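Local coordinates for protein cysteine synthase (Helicobacter pylori, PDB 6AHI) that catalyses the pyridoxal 5'-phosphate-dependent formation of L-cysteine and acetate from O-acetyl-L-serine and hydrogen sulfide, and also has cystathionine beta-synthase activity, at residues A[12-16]-A[163-168]; A[48-52]-A[154-160]. All coordinates share one frame; numbering follows the deposited sequence.

Interactions 1 and 2 lie side by side, their centres about 13 Å apart, and use consecutive helices: 151-158 serves interaction 2 and 160-168 serves interaction 1. Both are partly buried, but interaction 2 is the larger and lies nearer the centre of the chain, while interaction 1 reaches the strand through which the sheet continues into the second subunit. Their chemistry differs accordingly. Interaction 1 sets glutamate carboxylates against a loop backbone, whereas interaction 2 is a helix-on-helix packing with no hydrogen bond across it. One salt bridge joins the two, NH2 of R48 lying 2.8 Å from OE2 of E163; the same NH2 of R48 packs 3.4 Å from CA of G12.

Interaction 1: A[12-16]-A[163-168]; sequences GRTPV and EIVQEL
The loop entering strand 16-19, outermost in this chain's mixed sheet, meets helix 160-168 through two glutamates one turn apart, E163 and E167. E163 reaches the loop with its carboxylate across the R13-T14 backbone. The N of R13 donates to OE1 of E163 at 2.9 Å with an N-H...O angle of 160°, arriving from above the carboxylate plane, and the N of T14 makes a weak, bent bond to OE2 of E163 at 3.3 Å. With CG roughly anti to E163's own N (chi1 -154°) and the chain extended beyond it, the carboxylate stands well out from the helix. E167, one turn on, faces T14 and V16: its OE2 comes 3.0 Å from the carbonyl O of T14, a pair of acceptors with no bond between them. K35 NZ stands among these oxygens, in salt bridges with OE1 of E167 and OE2 of E163 and a hydrogen bond to the T14 carbonyl O. CG2 of V16 rests 3.3 Å from OE1 of E167, and V16 CG1 touches L168 CD2 at 4.2 Å. V16 and L168 touch Y33 of strand 31-36, I164 and L168 pack on L289 of strand 287-292, and V16 pairs in parallel with a strand of the second subunit.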
loop_
_atom_site.group_PDB
_atom_site.type_symbol
_atom_site.label_atom_id
_atom_site.label_comp_id
_atom_site.label_asym_id
_atom_site.label_seq_id
_atom_site.Cartn_x
_atom_site.Cartn_y
_atom_site.Cartn_z
ATOM N N GLY A 12 -2.208 -5.780 10.854
ATOM C CA GLY A 12 -2.157 -7.227 11.021
ATOM C C GLY A 12 -3.189 -7.948 10.163
ATOM O O GLY A 12 -3.770 -7.386 9.245
ATOM N N ARG A 13 -3.376 -9.233 10.480
ATOM C CA ARG A 13 -4.240 -10.167 9.744
ATOM C C ARG A 13 -3.881 -10.100 8.252
ATOM O O ARG A 13 -4.752 -10.024 7.399
ATOM C CB ARG A 13 -5.720 -9.891 10.030
ATOM C CG ARG A 13 -6.170 -10.383 11.408
ATOM C CD ARG A 13 -7.649 -10.158 11.728
ATOM N NE ARG A 13 -8.066 -8.765 11.550
ATOM C CZ ARG A 13 -7.745 -7.752 12.363
ATOM N NH1 ARG A 13 -7.226 -7.989 13.557
ATOM N NH2 ARG A 13 -7.937 -6.501 11.975
ATOM N N THR A 14 -2.579 -10.170 7.956
ATOM C CA THR A 14 -2.110 -10.068 6.590
ATOM C C THR A 14 -2.170 -11.426 5.897
ATOM O O THR A 14 -2.019 -12.478 6.541
ATOM C CB THR A 14 -0.685 -9.516 6.563
ATOM O OG1 THR A 14 0.154 -10.275 7.434
ATOM C CG2 THR A 14 -0.664 -8.061 6.952
ATOM N N PRO A 15 -2.261 -11.450 4.559
ATOM C CA PRO A 15 -2.265 -12.726 3.842
ATOM C C PRO A 15 -0.853 -13.343 3.742
ATOM O O PRO A 15 0.156 -12.706 4.104
ATOM C CB PRO A 15 -2.777 -12.377 2.446
ATOM C CG PRO A 15 -2.651 -10.888 2.297
ATOM C CD PRO A 15 -2.451 -10.292 3.678
ATOM N N VAL A 16 -0.816 -14.601 3.305
ATOM C CA VAL A 16 0.398 -15.314 3.090
ATOM C C VAL A 16 0.414 -15.763 1.627
ATOM O O VAL A 16 -0.563 -16.355 1.167
ATOM C CB VAL A 16 0.486 -16.519 4.037
ATOM C CG1 VAL A 16 1.696 -17.361 3.713
ATOM C CG2 VAL A 16 0.517 -16.113 5.517
ATOM N N GLU A 163 -0.339 -15.343 14.738
ATOM C CA GLU A 163 -1.163 -15.204 13.530
ATOM C C GLU A 163 -0.678 -16.200 12.467
ATOM O O GLU A 163 -1.446 -16.843 11.803
ATOM C CB GLU A 163 -1.058 -13.748 13.067
ATOM C CG GLU A 163 -2.226 -13.221 12.270
ATOM C CD GLU A 163 -1.910 -11.810 11.812
ATOM O OE1 GLU A 163 -2.140 -10.849 12.572
ATOM O OE2 GLU A 163 -1.410 -11.686 10.692
ATOM N N ILE A 164 0.636 -16.320 12.329
ATOM C CA ILE A 164 1.253 -17.252 11.376
ATOM C C ILE A 164 0.839 -18.693 11.681
ATOM O O ILE A 164 0.462 -19.424 10.784
ATOM C CB ILE A 164 2.785 -17.089 11.372
ATOM C CG1 ILE A 164 3.176 -15.815 10.611
ATOM C CG2 ILE A 164 3.458 -18.333 10.806
ATOM C CD1 ILE A 164 4.588 -15.350 10.871
ATOM N N VAL A 165 0.949 -19.111 12.942
ATOM C CA VAL A 165 0.604 -20.481 13.276
ATOM C C VAL A 165 -0.899 -20.705 13.086
ATOM O O VAL A 165 -1.276 -21.786 12.689
ATOM C CB VAL A 165 1.070 -20.885 14.685
ATOM C CG1 VAL A 165 0.570 -22.278 15.034
ATOM C CG2 VAL A 165 2.573 -20.820 14.780
ATOM N N GLN A 166 -1.734 -19.701 13.353
ATOM C CA GLN A 166 -3.193 -19.844 13.089
ATOM C C GLN A 166 -3.457 -20.129 11.608
ATOM O O GLN A 166 -4.308 -20.918 11.302
ATOM C CB GLN A 166 -3.972 -18.586 13.456
ATOM C CG GLN A 166 -4.149 -18.404 14.951
ATOM C CD GLN A 166 -5.005 -17.202 15.269
ATOM O OE1 GLN A 166 -5.847 -16.776 14.469
ATOM N NE2 GLN A 166 -4.787 -16.644 16.452
ATOM N N GLU A 167 -2.732 -19.465 10.698
ATOM C CA GLU A 167 -2.951 -19.595 9.248
ATOM C C GLU A 167 -2.248 -20.852 8.699
ATOM O O GLU A 167 -2.743 -21.482 7.778
ATOM C CB GLU A 167 -2.344 -18.440 8.436
ATOM C CG GLU A 167 -2.905 -17.050 8.678
ATOM C CD GLU A 167 -2.099 -15.938 7.995
ATOM O OE1 GLU A 167 -0.966 -15.684 8.482
ATOM O OE2 GLU A 167 -2.598 -15.349 6.948
ATOM N N LEU A 168 -1.029 -21.158 9.161
ATOM C CA LEU A 168 -0.235 -22.190 8.492
ATOM C C LEU A 168 -0.118 -23.477 9.297
ATOM O O LEU A 168 0.329 -24.468 8.744
ATOM C CB LEU A 168 1.170 -21.661 8.200
ATOM C CG LEU A 168 1.238 -20.423 7.317
ATOM C CD1 LEU A 168 2.694 -20.047 7.089
ATOM C CD2 LEU A 168 0.488 -20.646 6.003
#

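Interaction 2: A[48-52]-A[154-160]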
loop_
_atom_site.group_PDB
_atom_site.type_symbol
_atom_site.label_atom_id
_atom_site.label_comp_id
_atom_site.label_asym_id
_atom_site.label_seq_id
_atom_site.Cartn_x
_atom_site.Cartn_y
_atom_site.Cartn_z
ATOM N N ARG A 48 3.212 -3.495 13.511
ATOM C CA ARG A 48 2.971 -4.368 14.662
ATOM C C ARG A 48 3.783 -3.907 15.877
ATOM O O ARG A 48 3.317 -3.996 16.988
ATOM C CB ARG A 48 3.322 -5.803 14.322
ATOM C CG ARG A 48 2.355 -6.395 13.309
ATOM C CD ARG A 48 2.689 -7.808 13.051
ATOM N NE ARG A 48 1.953 -8.261 11.889
ATOM C CZ ARG A 48 0.818 -8.965 11.912
ATOM N NH1 ARG A 48 0.113 -9.114 13.023
ATOM N NH2 ARG A 48 0.400 -9.521 10.786
ATOM N N LEU A 49 5.028 -3.499 15.641
ATOM C CA LEU A 49 5.931 -3.039 16.720
ATOM C C LEU A 49 5.350 -1.767 17.348
ATOM O O LEU A 49 5.284 -1.639 18.566
ATOM C CB LEU A 49 7.328 -2.794 16.139
ATOM C CG LEU A 49 8.360 -2.213 17.108
ATOM C CD1 LEU A 49 8.547 -3.130 18.299
ATOM C CD2 LEU A 49 9.692 -1.989 16.401
ATOM N N GLY A 50 4.921 -0.834 16.488
ATOM C CA GLY A 50 4.375 0.420 16.934
ATOM C C GLY A 50 3.157 0.198 17.806
ATOM O O GLY A 50 3.007 0.790 18.851
ATOM N N GLN A 51 2.296 -0.707 17.364
ATOM C CA GLN A 51 1.056 -0.954 18.033
ATOM C C GLN A 51 1.320 -1.587 19.392
ATOM O O GLN A 51 0.684 -1.234 20.364
ATOM C CB GLN A 51 0.190 -1.892 17.206
ATOM C CG GLN A 51 -1.145 -2.170 17.864
ATOM C CD GLN A 51 -2.024 -2.926 16.908
ATOM O OE1 GLN A 51 -1.720 -4.048 16.531
ATOM N NE2 GLN A 51 -3.103 -2.288 16.485
ATOM N N TYR A 52 2.280 -2.515 19.431
ATOM C CA TYR A 52 2.621 -3.210 20.651
ATOM C C TYR A 52 3.269 -2.239 21.648
ATOM O O TYR A 52 2.878 -2.243 22.815
ATOM C CB TYR A 52 3.498 -4.425 20.352
ATOM C CG TYR A 52 3.832 -5.255 21.565
ATOM C CD1 TYR A 52 2.957 -6.221 22.036
ATOM C CD2 TYR A 52 5.017 -5.061 22.256
ATOM C CE1 TYR A 52 3.251 -6.974 23.156
ATOM C CE2 TYR A 52 5.337 -5.814 23.375
ATOM C CZ TYR A 52 4.450 -6.781 23.816
ATOM O OH TYR A 52 4.750 -7.528 24.911
ATOM N N ALA A 154 9.517 -8.970 21.598
ATOM C CA ALA A 154 8.276 -9.374 22.272
ATOM C C ALA A 154 7.066 -9.005 21.427
ATOM O O ALA A 154 6.034 -9.742 21.425
ATOM C CB ALA A 154 8.145 -8.746 23.619
ATOM N N ALA A 155 7.159 -7.874 20.720
ATOM C CA ALA A 155 5.997 -7.451 19.903
ATOM C C ALA A 155 5.607 -8.545 18.910
ATOM O O ALA A 155 4.387 -8.833 18.675
ATOM C CB ALA A 155 6.313 -6.177 19.180
ATOM N N TYR A 156 6.634 -9.133 18.280
ATOM C CA TYR A 156 6.378 -10.113 17.220
ATOM C C TYR A 156 5.926 -11.441 17.830
ATOM O O TYR A 156 5.047 -12.146 17.272
ATOM C CB TYR A 156 7.587 -10.228 16.295
ATOM C CG TYR A 156 7.959 -8.909 15.677
ATOM C CD1 TYR A 156 7.228 -8.389 14.619
ATOM C CD2 TYR A 156 8.983 -8.140 16.206
ATOM C CE1 TYR A 156 7.513 -7.139 14.096
ATOM C CE2 TYR A 156 9.305 -6.907 15.668
ATOM C CZ TYR A 156 8.556 -6.396 14.614
ATOM O OH TYR A 156 8.877 -5.184 14.063
ATOM N N TYR A 157 6.531 -11.780 18.966
ATOM C CA TYR A 157 6.184 -12.944 19.732
ATOM C C TYR A 157 4.684 -12.971 20.034
ATOM O O TYR A 157 4.085 -14.031 20.017
ATOM C CB TYR A 157 7.010 -12.994 21.010
ATOM C CG TYR A 157 6.697 -14.175 21.890
ATOM C CD1 TYR A 157 7.336 -15.392 21.721
ATOM C CD2 TYR A 157 5.745 -14.077 22.892
ATOM C CE1 TYR A 157 7.043 -16.478 22.537
ATOM C CE2 TYR A 157 5.452 -15.146 23.723
ATOM C CZ TYR A 157 6.090 -16.359 23.533
ATOM O OH TYR A 157 5.784 -17.416 24.341
ATOM N N HIS A 158 4.094 -11.802 20.323
ATOM C CA HIS A 158 2.708 -11.691 20.815
ATOM C C HIS A 158 1.691 -11.457 19.685
ATOM O O HIS A 158 0.507 -11.652 19.914
ATOM C CB HIS A 158 2.619 -10.604 21.900
ATOM C CG HIS A 158 3.147 -11.056 23.235
ATOM N ND1 HIS A 158 2.546 -12.072 23.936
ATOM C CD2 HIS A 158 4.206 -10.666 23.986
ATOM C CE1 HIS A 158 3.187 -12.276 25.076
ATOM N NE2 HIS A 158 4.223 -11.436 25.121
ATOM N N THR A 159 2.125 -11.020 18.495
ATOM C CA THR A 159 1.203 -10.541 17.444
ATOM C C THR A 159 1.412 -11.356 16.166
ATOM O O THR A 159 0.611 -12.226 15.842
ATOM C CB THR A 159 1.364 -9.025 17.224
ATOM O OG1 THR A 159 2.683 -8.715 16.754
ATOM C CG2 THR A 159 1.074 -8.230 18.480
ATOM N N LEU A 160 2.538 -11.122 15.489
ATOM C CA LEU A 160 2.843 -11.750 14.195
ATOM C C LEU A 160 2.870 -13.282 14.318
ATOM O O LEU A 160 2.261 -13.983 13.534
ATOM C CB LEU A 160 4.201 -11.240 13.713
ATOM C CG LEU A 160 4.652 -11.758 12.353
ATOM C CD1 LEU A 160 3.583 -11.507 11.313
ATOM C CD2 LEU A 160 5.968 -11.110 11.924
#
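Helices 48-60 and 151-158 pack nearly at right angles in this fold type II pyridoxal-phosphate enzyme, their short segments crossing at 97° with axes 8.9 Å apart. The first helix begins just after K46, the probable Schiff-base lysine. One group of contacts sets an aromatic ring on backbone: the Y52 ring lies over A155, whose CA sits 3.6 Å from the ring centroid, 20° off the normal, a CH-pi contact. CG of Y52 is anti to its backbone N (chi1 -177°), which carries the ring out across the second helix. Its far rim meets H158, the ring planes nearly parallel, rim to rim, neither over the other's face, with OH of Y52 3.3 Å from CD2 of H158.

Apolar contacts fill the crossing. The A155 methyl touches both L49 CD1 and CB of Y52, while CB of L49 packs against the phenol end of Y156, 3.5 Å from OH of Y156. Y156 also touches T184, which by similarity binds the cofactor, so this side of the crossing borders the probable cofactor site.

The third group belongs to a charged chain. R48 runs extended past the T159 hydroxyl, the two side chains alongside and pointing opposite ways, to L160, whose CD1 sits over one face of the R48 guanidinium, toward its rim, 3.7 Å from NE of R48. The charge itself is met elsewhere, NE by E37 and NH2 by E163.

Where helix 151-158 ends, OG1 of T159 turns back to the A155 carbonyl O at 2.6 Å, approaching from above the carbonyl plane, and the same OG1 lies 3.8 Å from CD of R48.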